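Local coordinates for protein cycloalternan-forming enzyme (Listeria monocytogenes serovar 1/2a, PDB 5F7U) that is a multidomain member of glycoside hydrolase family 31 that binds glycan at its TIM barrel and carries a family 6 carbohydrate-binding module, at residues A364-R376 / M658-E672. The protein carries 1 engineered substitution. Residues are numbered along the deposited sequence; the frame is centred on the assembly and turned at random.
Sequences AFGLWMSANEWDR and MQFHSEKSDPSPSEE. With MG (magnesium ion), chain J; GLC (alpha-D-glucopyranose), chain F; GLC (alpha-D-glucopyranose), chain B; GLC (alpha-D-glucopyranose), chain C.
Strands 367-369 and 657-660, first and last of the TIM barrel, close it side by side. Trp368 N donates to Met658 O, and Trp368 O receives Phe660 N. Outside this pair, Leu367 CD1 packs on Met658 CG, with Phe691 against both. With Phe660 CG between backbone N and carbonyl carbon (chi1 68°), one ring face lies over Met369 CA, a CH-pi contact, while Met369 CB reaches Phe660 CZ at 3.5 Å; a flat ring suits such contact, and Met369 SD adds an oblique Met-aromatic one.

Beyond the strands the two loops line the glycan pocket. His661 suits this place because its ring has a nitrogen at each end: ND1 makes a weak, bent bond to Ser370 OG, and NE2 meets O4 of a glucose at 2.9 Å. Asn372, its backbone N bonded to Ser662 O, sends ND2 to the ring oxygen O5 of the next glucose and to Glu400.

Farther along the loops, the Glu373 carboxylate ties down the returning chain: OE1 takes Glu671 N at 2.9 Å on its syn lone pair, and OE2 takes Ser670 OG at 2.6 Å from above the carboxylate plane. Trp374 NE1 points almost straight (169°) at Glu672 OE2, the indole and carboxylate planes 83° apart, while Glu672 OE1 bonds Ser674 OG. Water 5 donates to both Glu373 OE2 and Glu672 OE2, probably easing their like charges. Glu373 O and Asp375 OD1, with Asp379, hold magnesium in the loop after strand 367-369. The sugar pocket lies at the strands' C-terminal ends, the usual active-site end of a TIM barrel.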
loop_
_atom_site.group_PDB
_atom_site.type_symbol
_atom_site.label_atom_id
_atom_site.label_comp_id
_atom_site.label_asym_id
_atom_site.label_seq_id
_atom_site.Cartn_x
_atom_site.Cartn_y
_atom_site.Cartn_z
ATOM N N ALA A 364 -4.705 -15.932 2.795
ATOM C CA ALA A 364 -3.859 -14.940 2.151
ATOM C C ALA A 364 -3.078 -14.078 3.158
ATOM O O ALA A 364 -2.062 -13.483 2.791
ATOM C CB ALA A 364 -4.692 -14.078 1.206
ATOM N N PHE A 365 -3.539 -14.047 4.410
ATOM C CA PHE A 365 -2.950 -13.201 5.469
ATOM C C PHE A 365 -1.977 -13.902 6.414
ATOM O O PHE A 365 -1.491 -13.291 7.374
ATOM C CB PHE A 365 -4.078 -12.454 6.187
ATOM C CG PHE A 365 -4.815 -11.558 5.249
ATOM C CD1 PHE A 365 -4.291 -10.305 4.921
ATOM C CD2 PHE A 365 -5.964 -12.013 4.594
ATOM C CE1 PHE A 365 -4.914 -9.495 3.972
ATOM C CE2 PHE A 365 -6.596 -11.216 3.648
ATOM C CZ PHE A 365 -6.077 -9.949 3.340
ATOM N N GLY A 366 -1.692 -15.177 6.140
ATOM C CA GLY A 366 -0.608 -15.875 6.828
ATOM C C GLY A 366 0.691 -15.766 6.034
ATOM O O GLY A 366 0.762 -15.043 5.015
ATOM N N LEU A 367 1.719 -16.499 6.454
ATOM C CA LEU A 367 3.002 -16.385 5.763
ATOM C C LEU A 367 2.965 -17.093 4.399
ATOM O O LEU A 367 2.497 -18.233 4.314
ATOM C CB LEU A 367 4.132 -16.990 6.597
ATOM C CG LEU A 367 5.533 -17.112 5.965
ATOM C CD1 LEU A 367 6.110 -15.725 5.660
ATOM C CD2 LEU A 367 6.436 -17.894 6.927
ATOM N N TRP A 368 3.483 -16.406 3.376
ATOM C CA TRP A 368 3.722 -16.997 2.064
ATOM C C TRP A 368 5.175 -17.390 1.905
ATOM O O TRP A 368 6.052 -16.569 2.151
ATOM C CB TRP A 368 3.416 -16.003 0.955
ATOM C CG TRP A 368 1.989 -15.620 0.805
ATOM C CD1 TRP A 368 1.226 -14.915 1.694
ATOM C CD2 TRP A 368 1.165 -15.869 -0.339
ATOM N NE1 TRP A 368 -0.050 -14.723 1.167
ATOM C CE2 TRP A 368 -0.110 -15.312 -0.070
ATOM C CE3 TRP A 368 1.371 -16.537 -1.559
ATOM C CZ2 TRP A 368 -1.172 -15.374 -0.981
ATOM C CZ3 TRP A 368 0.282 -16.613 -2.477
ATOM C CH2 TRP A 368 -0.961 -16.021 -2.173
ATOM N N MET A 369 5.418 -18.635 1.473
ATOM C CA MET A 369 6.789 -19.128 1.185
ATOM C C MET A 369 7.020 -19.220 -0.307
ATOM O O MET A 369 6.189 -19.752 -1.039
ATOM C CB MET A 369 6.985 -20.528 1.774
ATOM C CG MET A 369 6.546 -20.613 3.228
ATOM S SD MET A 369 7.309 -21.992 4.107
ATOM C CE MET A 369 6.845 -23.372 3.055
ATOM N N SER A 370 8.177 -18.751 -0.756
ATOM C CA SER A 370 8.463 -18.705 -2.191
ATOM C C SER A 370 9.975 -18.763 -2.374
ATOM O O SER A 370 10.704 -18.277 -1.514
ATOM C CB SER A 370 7.900 -17.413 -2.793
ATOM O OG SER A 370 8.226 -17.290 -4.177
ATOM N N ALA A 371 10.424 -19.332 -3.493
ATOM C CA ALA A 371 11.840 -19.298 -3.911
ATOM C C ALA A 371 11.903 -19.724 -5.353
ATOM O O ALA A 371 11.419 -20.811 -5.708
ATOM C CB ALA A 371 12.714 -20.220 -3.053
ATOM N N ASN A 372 12.520 -18.892 -6.194
ATOM C CA ASN A 372 12.614 -19.249 -7.600
ATOM C C ASN A 372 13.346 -20.576 -7.807
ATOM O O ASN A 372 13.058 -21.291 -8.773
ATOM C CB ASN A 372 13.277 -18.136 -8.417
ATOM C CG ASN A 372 13.162 -18.375 -9.905
ATOM O OD1 ASN A 372 14.125 -18.839 -10.546
ATOM N ND2 ASN A 372 11.984 -18.095 -10.466
ATOM N N GLU A 373 14.279 -20.905 -6.910
ATOM C CA GLU A 373 15.054 -22.153 -7.026
ATOM C C GLU A 373 14.270 -23.469 -6.844
ATOM O O GLU A 373 14.787 -24.545 -7.182
ATOM C CB GLU A 373 16.275 -22.132 -6.102
ATOM C CG GLU A 373 15.957 -22.202 -4.614
ATOM C CD GLU A 373 17.175 -21.886 -3.759
ATOM O OE1 GLU A 373 17.621 -20.709 -3.731
ATOM O OE2 GLU A 373 17.685 -22.829 -3.094
ATOM N N TRP A 374 13.061 -23.380 -6.286
ATOM C CA TRP A 374 12.211 -24.561 -6.125
ATOM C C TRP A 374 11.683 -24.961 -7.496
ATOM O O TRP A 374 10.853 -24.253 -8.094
ATOM C CB TRP A 374 11.061 -24.262 -5.166
ATOM C CG TRP A 374 11.510 -23.958 -3.768
ATOM C CD1 TRP A 374 12.740 -24.234 -3.198
ATOM C CD2 TRP A 374 10.727 -23.335 -2.751
ATOM N NE1 TRP A 374 12.756 -23.796 -1.884
ATOM C CE2 TRP A 374 11.532 -23.263 -1.583
ATOM C CE3 TRP A 374 9.415 -22.823 -2.710
ATOM C CZ2 TRP A 374 11.079 -22.670 -0.394
ATOM C CZ3 TRP A 374 8.959 -22.251 -1.505
ATOM C CH2 TRP A 374 9.789 -22.184 -0.380
ATOM N N ASP A 375 12.200 -26.070 -8.019
ATOM C CA ASP A 375 11.914 -26.430 -9.407
ATOM C C ASP A 375 11.615 -27.899 -9.612
ATOM O O ASP A 375 11.643 -28.383 -10.748
ATOM C CB ASP A 375 13.077 -26.001 -10.334
ATOM C CG ASP A 375 14.333 -26.864 -10.151
ATOM O OD1 ASP A 375 14.632 -27.303 -9.011
ATOM O OD2 ASP A 375 15.045 -27.078 -11.162
ATOM N N ARG A 376 11.347 -28.610 -8.522
ATOM C CA ARG A 376 11.044 -30.039 -8.603
ATOM C C ARG A 376 10.293 -30.472 -7.360
ATOM O O ARG A 376 10.295 -29.773 -6.349
ATOM C CB ARG A 376 12.331 -30.866 -8.786
ATOM C CG ARG A 376 13.371 -30.684 -7.677
ATOM C CD ARG A 376 14.745 -31.151 -8.169
ATOM N NE ARG A 376 15.375 -30.117 -8.997
ATOM C CZ ARG A 376 16.320 -30.329 -9.914
ATOM N NH1 ARG A 376 16.762 -31.557 -10.181
ATOM N NH2 ARG A 376 16.813 -29.301 -10.595
ATOM N N MET A 658 2.570 -10.970 4.356
ATOM C CA MET A 658 3.910 -11.406 4.774
ATOM C C MET A 658 4.392 -12.505 3.827
ATOM O O MET A 658 3.708 -13.524 3.658
ATOM C CB MET A 658 3.863 -11.945 6.212
ATOM C CG MET A 658 5.238 -12.235 6.801
ATOM S SD MET A 658 5.095 -13.057 8.396
ATOM C CE MET A 658 6.829 -13.003 8.841
ATOM N N GLN A 659 5.558 -12.293 3.192
ATOM C CA GLN A 659 6.021 -13.210 2.125
ATOM C C GLN A 659 7.542 -13.146 1.996
ATOM O O GLN A 659 8.096 -12.043 1.897
ATOM C CB GLN A 659 5.387 -12.804 0.771
ATOM C CG GLN A 659 5.728 -13.690 -0.446
ATOM C CD GLN A 659 6.631 -13.047 -1.495
ATOM O OE1 GLN A 659 6.770 -13.593 -2.599
ATOM N NE2 GLN A 659 7.252 -11.903 -1.181
ATOM N N PHE A 660 8.209 -14.301 2.007
ATOM C CA PHE A 660 9.649 -14.355 1.627
ATOM C C PHE A 660 9.804 -14.929 0.238
ATOM O O PHE A 660 8.956 -15.716 -0.221
ATOM C CB PHE A 660 10.562 -15.062 2.684
ATOM C CG PHE A 660 10.327 -16.554 2.845
ATOM C CD1 PHE A 660 10.825 -17.474 1.899
ATOM C CD2 PHE A 660 9.654 -17.056 3.979
ATOM C CE1 PHE A 660 10.630 -18.848 2.065
ATOM C CE2 PHE A 660 9.446 -18.434 4.144
ATOM C CZ PHE A 660 9.950 -19.333 3.191
ATOM N N HIS A 661 10.892 -14.546 -0.427
ATOM C CA HIS A 661 11.090 -14.888 -1.837
ATOM C C HIS A 661 12.568 -14.709 -2.191
ATOM O O HIS A 661 13.314 -13.979 -1.492
ATOM C CB HIS A 661 10.178 -13.993 -2.722
ATOM C CG HIS A 661 10.270 -14.283 -4.190
ATOM N ND1 HIS A 661 10.194 -15.560 -4.708
ATOM C CD2 HIS A 661 10.463 -13.454 -5.248
ATOM C CE1 HIS A 661 10.331 -15.506 -6.026
ATOM N NE2 HIS A 661 10.486 -14.239 -6.382
ATOM N N SER A 662 13.000 -15.394 -3.251
ATOM C CA SER A 662 14.366 -15.261 -3.726
ATOM C C SER A 662 14.433 -15.393 -5.239
ATOM O O SER A 662 13.691 -16.166 -5.839
ATOM C CB SER A 662 15.308 -16.270 -3.049
ATOM O OG SER A 662 14.809 -17.595 -3.199
ATOM N N GLU A 663 15.376 -14.668 -5.828
ATOM C CA GLU A 663 15.514 -14.580 -7.280
ATOM C C GLU A 663 16.184 -15.774 -7.984
ATOM O O GLU A 663 15.748 -16.205 -9.064
ATOM C CB GLU A 663 16.324 -13.328 -7.598
ATOM C CG GLU A 663 16.480 -13.099 -9.091
ATOM C CD GLU A 663 17.396 -11.948 -9.414
ATOM O OE1 GLU A 663 18.592 -11.975 -9.014
ATOM O OE2 GLU A 663 16.901 -11.022 -10.083
ATOM N N LYS A 664 17.286 -16.269 -7.425
ATOM C CA LYS A 664 18.189 -17.142 -8.206
ATOM C C LYS A 664 17.576 -18.503 -8.513
ATOM O O LYS A 664 16.880 -19.091 -7.682
ATOM C CB LYS A 664 19.557 -17.287 -7.527
ATOM C CG LYS A 664 20.353 -15.980 -7.372
ATOM C CD LYS A 664 20.659 -15.323 -8.713
ATOM C CE LYS A 664 21.632 -14.164 -8.545
ATOM N NZ LYS A 664 21.175 -12.944 -9.276
ATOM N N SER A 665 17.824 -18.992 -9.723
ATOM C CA SER A 665 17.130 -20.195 -10.202
ATOM C C SER A 665 17.800 -21.506 -9.802
ATOM O O SER A 665 17.114 -22.514 -9.655
ATOM C CB SER A 665 16.938 -20.141 -11.719
ATOM O OG SER A 665 18.213 -20.119 -12.365
ATOM N N ASP A 666 19.134 -21.515 -9.663
ATOM C CA ASP A 666 19.851 -22.747 -9.285
ATOM C C ASP A 666 21.149 -22.410 -8.542
ATOM O O ASP A 666 22.245 -22.755 -8.999
ATOM C CB ASP A 666 20.113 -23.611 -10.531
ATOM C CG ASP A 666 20.656 -24.996 -10.200
ATOM O OD1 ASP A 666 20.422 -25.532 -9.081
ATOM O OD2 ASP A 666 21.320 -25.560 -11.089
ATOM N N PRO A 667 21.036 -21.711 -7.405
ATOM C CA PRO A 667 22.241 -21.245 -6.736
ATOM C C PRO A 667 22.860 -22.315 -5.840
ATOM O O PRO A 667 22.172 -23.261 -5.436
ATOM C CB PRO A 667 21.715 -20.093 -5.874
ATOM C CG PRO A 667 20.349 -20.539 -5.486
ATOM C CD PRO A 667 19.811 -21.246 -6.710
ATOM N N SER A 668 24.143 -22.146 -5.530
ATOM C CA SER A 668 24.804 -22.975 -4.549
ATOM C C SER A 668 25.753 -22.031 -3.796
ATOM O O SER A 668 26.666 -21.471 -4.418
ATOM C CB SER A 668 25.548 -24.125 -5.254
ATOM O OG SER A 668 25.960 -25.098 -4.320
ATOM N N PRO A 669 25.536 -21.787 -2.498
ATOM C CA PRO A 669 24.456 -22.367 -1.685
ATOM C C PRO A 669 23.081 -21.751 -1.946
ATOM O O PRO A 669 22.960 -20.765 -2.692
ATOM C CB PRO A 669 24.898 -22.041 -0.253
ATOM C CG PRO A 669 25.687 -20.781 -0.397
ATOM C CD PRO A 669 26.422 -20.911 -1.701
ATOM N N SER A 670 22.062 -22.331 -1.315
ATOM C CA SER A 670 20.687 -21.860 -1.473
ATOM C C SER A 670 20.552 -20.369 -1.194
ATOM O O SER A 670 21.140 -19.855 -0.235
ATOM C CB SER A 670 19.764 -22.597 -0.511
ATOM O OG SER A 670 18.419 -22.155 -0.682
ATOM N N GLU A 671 19.719 -19.713 -1.994
ATOM C CA GLU A 671 19.382 -18.312 -1.774
ATOM C C GLU A 671 18.035 -18.104 -1.089
ATOM O O GLU A 671 17.600 -16.957 -0.955
ATOM C CB GLU A 671 19.407 -17.547 -3.112
ATOM C CG GLU A 671 20.810 -17.343 -3.693
ATOM C CD GLU A 671 21.706 -16.414 -2.879
ATOM O OE1 GLU A 671 21.229 -15.605 -2.067
ATOM O OE2 GLU A 671 22.926 -16.487 -3.055
ATOM N N GLU A 672 17.380 -19.178 -0.623
ATOM C CA GLU A 672 16.077 -19.010 0.054
ATOM C C GLU A 672 16.154 -17.961 1.164
ATOM O O GLU A 672 17.063 -18.006 2.018
ATOM C CB GLU A 672 15.623 -20.284 0.756
ATOM C CG GLU A 672 15.260 -21.457 -0.113
ATOM C CD GLU A 672 14.831 -22.646 0.735
ATOM O OE1 GLU A 672 14.540 -22.513 1.968
ATOM O OE2 GLU A 672 14.840 -23.752 0.169
HETATM MG MG MG J . 15.813 -26.483 -7.356
HETATM C C1 GLC F . 10.138 -11.366 -12.047
HETATM C C2 GLC F . 9.520 -11.226 -10.639
HETATM C C3 GLC F . 10.243 -12.075 -9.574
HETATM C C4 GLC F . 10.356 -13.535 -10.042
HETATM C C5 GLC F . 10.813 -13.625 -11.505
HETATM C C6 GLC F . 10.785 -15.039 -12.065
HETATM O O2 GLC F . 9.374 -9.845 -10.293
HETATM O O3 GLC F . 9.546 -12.046 -8.316
HETATM O O4 GLC F . 11.284 -14.250 -9.206
HETATM O O5 GLC F . 10.078 -12.763 -12.398
HETATM O O6 GLC F . 11.415 -14.966 -13.359
HETATM C C1 GLC B . 12.346 -16.062 -13.541
HETATM C C2 GLC B . 13.078 -15.905 -14.881
HETATM C C3 GLC B . 12.175 -16.289 -16.059
HETATM C C4 GLC B . 11.550 -17.669 -15.853
HETATM C C5 GLC B . 10.798 -17.659 -14.514
HETATM C C6 GLC B . 10.049 -18.946 -14.194
HETATM O O2 GLC B . 13.487 -14.547 -15.058
HETATM O O3 GLC B . 12.922 -16.268 -17.282
HETATM O O4 GLC B . 10.664 -17.950 -16.943
HETATM O O5 GLC B . 11.722 -17.356 -13.448
HETATM O O6 GLC B . 11.001 -19.979 -13.920
HETATM C C1 GLC C . 14.186 -9.405 -15.089
HETATM C C2 GLC C . 12.689 -9.181 -15.339
HETATM C C3 GLC C . 11.877 -9.285 -14.041
HETATM C C4 GLC C . 12.086 -10.651 -13.373
HETATM C C5 GLC C . 13.609 -10.834 -13.170
HETATM C C6 GLC C . 13.989 -12.194 -12.603
HETATM O O1 GLC C . 14.746 -8.285 -14.389
HETATM O O2 GLC C . 12.502 -7.888 -15.916
HETATM O O3 GLC C . 10.501 -9.040 -14.325
HETATM O O4 GLC C . 11.436 -10.724 -12.082
HETATM O O5 GLC C . 14.415 -10.620 -14.350
HETATM O O6 GLC C . 14.333 -11.921 -11.248
HETATM O O HOH W 1 0.080 -12.492 4.485
HETATM O O HOH W 2 13.241 -17.590 -0.919
HETATM O O HOH W 3 6.371 -15.216 -4.653
HETATM O O HOH W 4 15.925 -18.970 -5.054
HETATM O O HOH W 5 16.220 -24.878 -1.961
HETATM O O HOH W 6 17.081 -25.293 -8.899
HETATM O O HOH W 7 16.782 -26.038 -5.288
HETATM O O HOH W 8 16.930 -28.360 -7.223
#